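Long-range contacts in N-acetylglucosaminidase (Paenibacillus barengoltzii, PDB 6INX), which probably hydrolyses beta-1,4 linkages between N-acetylglucosamine units of glycans: residues 107-112 with 155-160; 229-234 with 320-325; 29-34 with 64-69. All blocks are in the same frame, centred on the assembly; numbering follows the deposited sequence.

In the fold
Read from the N terminus, the three contacts follow one another in series, none enclosing or crossing another, and together they illustrate how a TIM barrel is built from parallel neighbours. Contact 3 comes first, joining strands 29-38 and 64-70 around a short loop that carries helix 53-59. Contact 1 follows, pairing strands 105-109 and 153-159 across helix 126-148. Contact 2 closes the longest loop, which includes the five-stranded antiparallel sheet and helix 303-316, before strand 320-324 returns beside 230-235. Contacts 1 and 3 are stitched directly, since strands 64-70 and 105-109 are adjacent, whereas Trp324 of contact 2 packs on Phe34 and Ala33 of contact 3.

Contact 1: 107-112 with 155-160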
loop_
_atom_site.group_PDB
_atom_site.type_symbol
_atom_site.label_atom_id
_atom_site.label_comp_id
_atom_site.label_asym_id
_atom_site.label_seq_id
_atom_site.Cartn_x
_atom_site.Cartn_y
_atom_site.Cartn_z
ATOM N N ASP A 107 10.268 2.418 -26.139
ATOM C CA ASP A 107 9.514 2.043 -24.950
ATOM C C ASP A 107 9.831 3.092 -23.887
ATOM O O ASP A 107 10.969 3.172 -23.419
ATOM C CB ASP A 107 9.942 0.652 -24.480
ATOM C CG ASP A 107 9.385 0.306 -23.110
ATOM O OD1 ASP A 107 8.147 0.344 -22.954
ATOM O OD2 ASP A 107 10.189 0.005 -22.204
ATOM N N LEU A 108 8.842 3.882 -23.484
ATOM C CA LEU A 108 9.079 4.928 -22.496
ATOM C C LEU A 108 8.902 4.372 -21.089
ATOM O O LEU A 108 7.842 3.830 -20.760
ATOM C CB LEU A 108 8.115 6.091 -22.700
ATOM C CG LEU A 108 8.696 7.429 -22.252
ATOM C CD1 LEU A 108 9.730 7.912 -23.258
ATOM C CD2 LEU A 108 7.587 8.456 -22.084
ATOM N N ASP A 109 9.938 4.535 -20.255
ATOM C CA ASP A 109 9.944 3.991 -18.900
ATOM C C ASP A 109 10.148 5.116 -17.885
ATOM O O ASP A 109 11.137 5.132 -17.149
ATOM C CB ASP A 109 11.064 2.947 -18.795
ATOM C CG ASP A 109 11.019 2.157 -17.518
ATOM O OD1 ASP A 109 9.995 2.222 -16.811
ATOM O OD2 ASP A 109 12.012 1.454 -17.227
ATOM N N TRP A 110 9.226 6.071 -17.857
ATOM C CA TRP A 110 9.213 7.144 -16.868
ATOM C C TRP A 110 8.598 6.600 -15.580
ATOM O O TRP A 110 7.451 6.150 -15.571
ATOM C CB TRP A 110 8.368 8.286 -17.442
ATOM C CG TRP A 110 8.090 9.484 -16.553
ATOM C CD1 TRP A 110 8.533 9.710 -15.277
ATOM C CD2 TRP A 110 7.303 10.621 -16.907
ATOM N NE1 TRP A 110 8.057 10.920 -14.816
ATOM C CE2 TRP A 110 7.300 11.500 -15.800
ATOM C CE3 TRP A 110 6.607 10.991 -18.061
ATOM C CZ2 TRP A 110 6.626 12.714 -15.815
ATOM C CZ3 TRP A 110 5.954 12.206 -18.079
ATOM C CH2 TRP A 110 5.948 13.046 -16.954
ATOM N N GLU A 111 9.365 6.620 -14.494
ATOM C CA GLU A 111 8.925 6.001 -13.246
ATOM C C GLU A 111 8.877 7.061 -12.152
ATOM O O GLU A 111 9.859 7.238 -11.432
ATOM C CB GLU A 111 9.880 4.842 -12.892
ATOM C CG GLU A 111 9.914 3.773 -13.992
ATOM C CD GLU A 111 10.755 2.549 -13.643
ATOM O OE1 GLU A 111 11.117 2.368 -12.471
ATOM O OE2 GLU A 111 11.048 1.753 -14.564
ATOM N N TYR A 112 7.762 7.784 -12.022
ATOM C CA TYR A 112 6.523 7.618 -12.790
ATOM C C TYR A 112 5.885 9.007 -12.864
ATOM O O TYR A 112 6.167 9.848 -12.011
ATOM C CB TYR A 112 5.530 6.705 -12.048
ATOM C CG TYR A 112 6.109 5.435 -11.455
ATOM C CD1 TYR A 112 6.191 4.262 -12.203
ATOM C CD2 TYR A 112 6.561 5.411 -10.137
ATOM C CE1 TYR A 112 6.727 3.092 -11.646
ATOM C CE2 TYR A 112 7.084 4.268 -9.586
ATOM C CZ TYR A 112 7.161 3.116 -10.331
ATOM O OH TYR A 112 7.703 1.988 -9.741
ATOM N N THR A 155 5.640 2.043 -26.871
ATOM C CA THR A 155 5.089 1.340 -25.722
ATOM C C THR A 155 5.515 2.092 -24.473
ATOM O O THR A 155 6.302 3.040 -24.538
ATOM C CB THR A 155 5.585 -0.114 -25.652
ATOM O OG1 THR A 155 6.998 -0.122 -25.439
ATOM C CG2 THR A 155 5.286 -0.872 -26.948
ATOM N N ILE A 156 4.973 1.674 -23.324
ATOM C CA ILE A 156 5.427 2.171 -22.033
ATOM C C ILE A 156 5.598 0.990 -21.097
ATOM O O ILE A 156 5.022 -0.081 -21.289
ATOM C CB ILE A 156 4.481 3.207 -21.380
ATOM C CG1 ILE A 156 3.138 2.556 -21.004
ATOM C CG2 ILE A 156 4.331 4.446 -22.266
ATOM C CD1 ILE A 156 2.216 3.466 -20.195
ATOM N N ALA A 157 6.416 1.201 -20.074
ATOM C CA ALA A 157 6.401 0.357 -18.890
ATOM C C ALA A 157 5.710 1.139 -17.788
ATOM O O ALA A 157 6.085 2.288 -17.504
ATOM C CB ALA A 157 7.825 0.017 -18.452
ATOM N N ALA A 158 4.710 0.525 -17.168
ATOM C CA ALA A 158 3.857 1.191 -16.200
ATOM C C ALA A 158 3.997 0.559 -14.825
ATOM O O ALA A 158 4.178 -0.655 -14.705
ATOM C CB ALA A 158 2.394 1.101 -16.642
ATOM N N GLY A 159 3.905 1.395 -13.793
ATOM C CA GLY A 159 3.808 0.886 -12.439
ATOM C C GLY A 159 2.530 0.100 -12.224
ATOM O O GLY A 159 1.506 0.355 -12.854
ATOM N N ALA A 160 2.576 -0.845 -11.289
ATOM C CA ALA A 160 1.524 -1.851 -11.230
ATOM C C ALA A 160 0.338 -1.478 -10.347
ATOM O O ALA A 160 -0.753 -2.019 -10.546
ATOM C CB ALA A 160 2.093 -3.174 -10.714
HETATM O O HOH W 1 5.574 4.921 -17.062
#
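Asp107 and Thr155, paired across two parallel strands, supply the one direct side-chain hydrogen bond between the segments. Thr155 OG1 donates to Asp107 OD1 over 2.8 Å, reaching it on the anti side and 25° out of the carboxylate plane. With CG anti to the backbone N (chi1 169°), the acid crosses the threonine at roughly a right angle. Its other oxygen, OD2, is held by Tyr10 OH and Ser68 OG, so both branches of the carboxylate are tied.

Backbone bonds carry the pairing onward. Leu108 N donates to Thr155 O at 2.9 Å, and Leu108 O receives Ala157 N at 3.1 Å. Beyond this the chains separate, and a water takes over, donating to Trp110 O and to Ala157 O, each at 2.7 Å.

Contacts without hydrogen bonds are few. The carboxylate oxygen Asp109 OD1 lies 3.5 Å from the methyl CB of Ala157, while on the face of Leu108 and Ile156 the apolar atoms Leu108 CB and Ile156 CG2 meet at 4.1 Å beneath helix 126-148. Farther along, after a cis peptide, the Tyr112 ring brings CE1 to 3.7 Å from Gly159 CA.

Asp107, Asp109 and Glu111 occupy the last three acidic positions of the DxxDxDxE signature of family 18, whose glutamate is the proton donor in relatives; Glu111 probably fills that role. The chemistry implies a second shell: Thr155, Tyr10 and Ser68 fix the rotation of Asp107 inside the barrel, two positions before Asp109 and four before Glu111.

Contact 2: 229-234 with 320-325; sequences KIVIGA and GVMFWE
Ile232 O accepts the straightest bond of this ladder, from Met322 N at 2.8 Å with an angle of 169° at the hydrogen. The same oxygen also receives a CA-H contact from Val321 and has Met322 CG beside it at 3.5 Å. Three further backbone bonds continue the parallel pairing: Ile232 N to Gly320 O, Ala234 N to Met322 O, and Trp324 N to Ala234 O, the last being the longest at 3.2 Å. At the start of the ladder the strands spread, and Gly320 N is buried with no partner in the model. The extended backbone of Gly320 itself has angles at which a CB would be jammed against the preceding carbonyl O.

These are the last two strands of the eight-stranded barrel of family 18, and the two faces of the pair pack against different partners. Inward, Val231 and Met322 meet, Val231 CG1 touching Met322 CG at 3.8 Å. The methionine starts from the crowded position between backbone N and carbonyl carbon (chi1 63°) and bends again at chi2, which carries Met322 SD to 4.1 Å from Gly233 CA; Gln181 and Met183 of strand 179-183 lie against it. Outward, Ile232 and Val321 cross obliquely, with Ile232 CG1 4.0 Å from Val321 CG2, and Ala234 CB comes to 4.2 Å from Val321 CG1. Helix 213-222 covers Ile232, and helix 333-341 covers Val321 and Phe323.

Past the pairing, a cis peptide joins Trp324 to Glu325, and Glu325 CB sits 3.4 Å above the indole plane, offset toward the rim. In relatives a tryptophan at this strand end floors the sugar-binding cleft, a role Trp324 probably shares.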
loop_
_atom_site.group_PDB
_atom_site.type_symbol
_atom_site.label_atom_id
_atom_site.label_comp_id
_atom_site.label_asym_id
_atom_site.label_seq_id
_atom_site.Cartn_x
_atom_site.Cartn_y
_atom_site.Cartn_z
ATOM N N LYS A 229 -3.902 -5.214 -25.189
ATOM C CA LYS A 229 -2.714 -4.377 -25.083
ATOM C C LYS A 229 -1.930 -4.577 -23.793
ATOM O O LYS A 229 -0.938 -3.875 -23.583
ATOM C CB LYS A 229 -3.074 -2.888 -25.229
ATOM C CG LYS A 229 -3.416 -2.462 -26.644
ATOM C CD LYS A 229 -3.491 -0.949 -26.756
ATOM C CE LYS A 229 -3.675 -0.527 -28.202
ATOM N NZ LYS A 229 -3.745 0.951 -28.349
ATOM N N ILE A 230 -2.336 -5.491 -22.918
ATOM C CA ILE A 230 -1.691 -5.639 -21.618
ATOM C C ILE A 230 -0.651 -6.744 -21.682
ATOM O O ILE A 230 -0.979 -7.903 -21.952
ATOM C CB ILE A 230 -2.715 -5.903 -20.508
ATOM C CG1 ILE A 230 -3.600 -4.666 -20.340
ATOM C CG2 ILE A 230 -1.998 -6.245 -19.211
ATOM C CD1 ILE A 230 -4.659 -4.789 -19.266
ATOM N N VAL A 231 0.594 -6.385 -21.384
ATOM C CA VAL A 231 1.708 -7.314 -21.260
ATOM C C VAL A 231 2.094 -7.334 -19.783
ATOM O O VAL A 231 2.375 -6.280 -19.203
ATOM C CB VAL A 231 2.880 -6.862 -22.144
ATOM C CG1 VAL A 231 4.155 -7.661 -21.848
ATOM C CG2 VAL A 231 2.493 -6.953 -23.626
ATOM N N ILE A 232 2.076 -8.517 -19.155
ATOM C CA ILE A 232 2.414 -8.597 -17.728
ATOM C C ILE A 232 3.902 -8.848 -17.532
ATOM O O ILE A 232 4.628 -9.105 -18.495
ATOM C CB ILE A 232 1.561 -9.633 -16.972
ATOM C CG1 ILE A 232 1.843 -11.047 -17.497
ATOM C CG2 ILE A 232 0.088 -9.279 -17.081
ATOM C CD1 ILE A 232 1.320 -12.169 -16.587
ATOM N N GLY A 233 4.372 -8.767 -16.294
ATOM C CA GLY A 233 5.797 -8.807 -15.993
ATOM C C GLY A 233 6.226 -10.023 -15.195
ATOM O O GLY A 233 5.534 -10.445 -14.257
ATOM N N ALA A 234 7.397 -10.553 -15.556
ATOM C CA ALA A 234 8.104 -11.597 -14.830
ATOM C C ALA A 234 9.487 -11.088 -14.463
ATOM O O ALA A 234 10.106 -10.321 -15.208
ATOM C CB ALA A 234 8.271 -12.868 -15.678
ATOM N N GLY A 320 0.623 -10.780 -23.621
ATOM C CA GLY A 320 1.827 -11.575 -23.448
ATOM C C GLY A 320 2.548 -11.194 -22.164
ATOM O O GLY A 320 1.938 -10.691 -21.225
ATOM N N VAL A 321 3.852 -11.473 -22.150
ATOM C CA VAL A 321 4.686 -11.348 -20.957
ATOM C C VAL A 321 5.992 -10.669 -21.338
ATOM O O VAL A 321 6.546 -10.924 -22.414
ATOM C CB VAL A 321 4.979 -12.725 -20.323
ATOM C CG1 VAL A 321 5.849 -12.569 -19.059
ATOM C CG2 VAL A 321 3.685 -13.470 -20.016
ATOM N N MET A 322 6.489 -9.809 -20.448
ATOM C CA MET A 322 7.834 -9.268 -20.550
ATOM C C MET A 322 8.625 -9.629 -19.301
ATOM O O MET A 322 8.054 -9.970 -18.256
ATOM C CB MET A 322 7.824 -7.748 -20.780
ATOM C CG MET A 322 7.204 -6.957 -19.653
ATOM S SD MET A 322 8.401 -6.627 -18.350
ATOM C CE MET A 322 7.519 -5.327 -17.475
ATOM N N PHE A 323 9.950 -9.549 -19.399
ATOM C CA PHE A 323 10.789 -9.872 -18.254
ATOM C C PHE A 323 11.942 -8.892 -18.082
ATOM O O PHE A 323 12.470 -8.334 -19.049
ATOM C CB PHE A 323 11.307 -11.318 -18.299
ATOM C CG PHE A 323 12.221 -11.619 -19.456
ATOM C CD1 PHE A 323 13.584 -11.353 -19.377
ATOM C CD2 PHE A 323 11.727 -12.219 -20.606
ATOM C CE1 PHE A 323 14.431 -11.654 -20.444
ATOM C CE2 PHE A 323 12.567 -12.530 -21.664
ATOM C CZ PHE A 323 13.918 -12.251 -21.580
ATOM N N TRP A 324 12.317 -8.693 -16.824
ATOM C CA TRP A 324 13.534 -7.988 -16.434
ATOM C C TRP A 324 14.380 -8.988 -15.662
ATOM O O TRP A 324 13.910 -9.525 -14.653
ATOM C CB TRP A 324 13.214 -6.807 -15.506
ATOM C CG TRP A 324 14.477 -6.107 -15.084
ATOM C CD1 TRP A 324 15.310 -6.448 -14.052
ATOM C CD2 TRP A 324 15.095 -5.005 -15.748
ATOM N NE1 TRP A 324 16.387 -5.601 -14.020
ATOM C CE2 TRP A 324 16.283 -4.708 -15.055
ATOM C CE3 TRP A 324 14.750 -4.233 -16.858
ATOM C CZ2 TRP A 324 17.129 -3.671 -15.435
ATOM C CZ3 TRP A 324 15.584 -3.206 -17.232
ATOM C CH2 TRP A 324 16.766 -2.937 -16.526
ATOM N N GLU A 325 15.614 -9.256 -16.109
ATOM C CA GLU A 325 16.271 -8.773 -17.326
ATOM C C GLU A 325 17.117 -9.955 -17.842
ATOM O O GLU A 325 17.466 -10.850 -17.068
ATOM C CB GLU A 325 17.166 -7.574 -16.983
ATOM C CG GLU A 325 17.939 -6.959 -18.161
ATOM C CD GLU A 325 19.314 -7.587 -18.344
ATOM O OE1 GLU A 325 19.805 -8.227 -17.392
ATOM O OE2 GLU A 325 19.913 -7.454 -19.437
#

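Contact 3: 29-34 with 64-69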
loop_
_atom_site.group_PDB
_atom_site.type_symbol
_atom_site.label_atom_id
_atom_site.label_comp_id
_atom_site.label_asym_id
_atom_site.label_seq_id
_atom_site.Cartn_x
_atom_site.Cartn_y
_atom_site.Cartn_z
ATOM N N HIS A 29 10.086 -9.498 -28.887
ATOM C CA HIS A 29 10.536 -8.131 -28.687
ATOM C C HIS A 29 11.749 -8.125 -27.770
ATOM O O HIS A 29 11.850 -8.929 -26.841
ATOM C CB HIS A 29 9.452 -7.286 -27.994
ATOM C CG HIS A 29 8.241 -7.038 -28.833
ATOM N ND1 HIS A 29 7.324 -8.024 -29.124
ATOM C CD2 HIS A 29 7.803 -5.917 -29.453
ATOM C CE1 HIS A 29 6.363 -7.516 -29.876
ATOM N NE2 HIS A 29 6.632 -6.242 -30.093
ATOM N N ILE A 30 12.660 -7.198 -28.030
ATOM C CA ILE A 30 13.721 -6.856 -27.093
ATOM C C ILE A 30 13.559 -5.386 -26.744
ATOM O O ILE A 30 13.350 -4.559 -27.635
ATOM C CB ILE A 30 15.111 -7.114 -27.697
ATOM C CG1 ILE A 30 15.400 -8.613 -27.747
ATOM C CG2 ILE A 30 16.191 -6.388 -26.898
ATOM C CD1 ILE A 30 16.642 -8.935 -28.560
ATOM N N ASN A 31 13.631 -5.067 -25.446
ATOM C CA ASN A 31 13.654 -3.689 -24.953
ATOM C C ASN A 31 15.078 -3.382 -24.496
ATOM O O ASN A 31 15.561 -3.965 -23.519
ATOM C CB ASN A 31 12.704 -3.517 -23.772
ATOM C CG ASN A 31 11.277 -3.908 -24.092
ATOM O OD1 ASN A 31 10.611 -4.569 -23.283
ATOM N ND2 ASN A 31 10.787 -3.494 -25.249
ATOM N N ILE A 32 15.755 -2.473 -25.196
ATOM C CA ILE A 32 17.150 -2.181 -24.878
ATOM C C ILE A 32 17.205 -1.151 -23.755
ATOM O O ILE A 32 16.689 -0.042 -23.899
ATOM C CB ILE A 32 17.893 -1.664 -26.115
ATOM C CG1 ILE A 32 17.888 -2.708 -27.224
ATOM C CG2 ILE A 32 19.331 -1.329 -25.744
ATOM C CD1 ILE A 32 18.586 -2.216 -28.481
ATOM N N ALA A 33 17.881 -1.490 -22.658
ATOM C CA ALA A 33 17.944 -0.636 -21.470
ATOM C C ALA A 33 19.340 -0.036 -21.333
ATOM O O ALA A 33 20.325 -0.783 -21.278
ATOM C CB ALA A 33 17.637 -1.485 -20.237
ATOM N N PHE A 34 19.447 1.298 -21.255
ATOM C CA PHE A 34 18.356 2.286 -21.352
ATOM C C PHE A 34 18.924 3.520 -22.047
ATOM O O PHE A 34 20.061 3.911 -21.772
ATOM C CB PHE A 34 17.967 2.814 -19.968
ATOM C CG PHE A 34 17.074 1.914 -19.168
ATOM C CD1 PHE A 34 15.781 1.645 -19.586
ATOM C CD2 PHE A 34 17.509 1.384 -17.958
ATOM C CE1 PHE A 34 14.949 0.829 -18.826
ATOM C CE2 PHE A 34 16.675 0.572 -17.196
ATOM C CZ PHE A 34 15.397 0.302 -17.631
ATOM N N THR A 64 11.054 -7.538 -32.957
ATOM C CA THR A 64 10.899 -6.090 -32.847
ATOM C C THR A 64 11.844 -5.587 -31.758
ATOM O O THR A 64 11.820 -6.097 -30.633
ATOM C CB THR A 64 9.447 -5.743 -32.492
ATOM O OG1 THR A 64 8.564 -6.225 -33.514
ATOM C CG2 THR A 64 9.244 -4.239 -32.334
ATOM N N ILE A 65 12.676 -4.605 -32.092
ATOM C CA ILE A 65 13.709 -4.104 -31.187
ATOM C C ILE A 65 13.353 -2.681 -30.792
ATOM O O ILE A 65 13.356 -1.772 -31.631
ATOM C CB ILE A 65 15.109 -4.175 -31.814
ATOM C CG1 ILE A 65 15.428 -5.606 -32.244
ATOM C CG2 ILE A 65 16.170 -3.676 -30.830
ATOM C CD1 ILE A 65 16.819 -5.755 -32.835
ATOM N N LEU A 66 13.063 -2.477 -29.508
ATOM C CA LEU A 66 12.707 -1.164 -28.985
ATOM C C LEU A 66 13.841 -0.600 -28.137
ATOM O O LEU A 66 14.587 -1.340 -27.481
ATOM C CB LEU A 66 11.446 -1.254 -28.117
ATOM C CG LEU A 66 10.257 -1.958 -28.782
ATOM C CD1 LEU A 66 9.095 -2.090 -27.803
ATOM C CD2 LEU A 66 9.835 -1.225 -30.048
ATOM N N LEU A 67 13.971 0.720 -28.151
ATOM C CA LEU A 67 14.866 1.392 -27.218
ATOM C C LEU A 67 14.048 1.803 -26.004
ATOM O O LEU A 67 13.103 2.591 -26.134
ATOM C CB LEU A 67 15.473 2.635 -27.862
ATOM C CG LEU A 67 16.310 3.504 -26.911
ATOM C CD1 LEU A 67 17.597 2.800 -26.464
ATOM C CD2 LEU A 67 16.634 4.845 -27.579
ATOM N N SER A 68 14.386 1.264 -24.836
ATOM C CA SER A 68 13.716 1.684 -23.616
ATOM C C SER A 68 14.406 2.929 -23.087
ATOM O O SER A 68 15.635 2.983 -23.019
ATOM C CB SER A 68 13.748 0.580 -22.566
ATOM O OG SER A 68 12.976 0.949 -21.434
ATOM N N VAL A 69 13.620 3.933 -22.719
ATOM C CA VAL A 69 14.142 5.235 -22.311
ATOM C C VAL A 69 13.698 5.472 -20.882
ATOM O O VAL A 69 12.496 5.523 -20.609
ATOM C CB VAL A 69 13.618 6.348 -23.228
ATOM C CG1 VAL A 69 14.106 7.713 -22.741
ATOM C CG2 VAL A 69 14.074 6.111 -24.668
#
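His29 and Thr64 lie side by side and point the same way on the inner face of two parallel strands. The imidazole, with CG anti to the carbonyl carbon (chi1 -68°), lies alongside the threonine, bringing His29 CD2 to 3.5 Å from Thr64 CB. Two residues along, Asn31 and Leu66 repeat the alongside arrangement: the amide nitrogen ND2 of Asn31 rests 3.4 Å from Leu66 CD1, while the oxygen branch, OD1, turns to Gln181 NE2.

On the opposite face the isoleucines behave differently. Ile32 slants across Ile65, its terminal CD1 meeting the branch methyl CG2 of Ile65 at 3.7 Å. Beside them Leu67 CD1 approaches Ile32 O.

At the C-terminal end, Phe34 and Ser68 meet edge-on: Ser68 OG, the partner of Asp107, lies 3.3 Å from Phe34 CE1 and near the ring plane. After the cis peptide before Phe34, the ring has Ala33 CB 3.5 Å above its centre.

Four backbone bonds fix the register that sets these pairs. Leu66 N to Ile30 O is the straightest, 2.8 Å with 172° at the hydrogen, and Ser68 N to Ile32 O the most bent at 146°, where the strands begin to part before the cis peptide.

Within the barrel, strand 6-12 flanks 29-38 through backbone bonds to His29, Asn31 and Ala33, and strand 105-109 flanks 64-70. Inside, the His29 ring meets Trp153 and Phe179 edge-to-face, and Leu66 packs on Trp153 and Thr155 of strand 153-159.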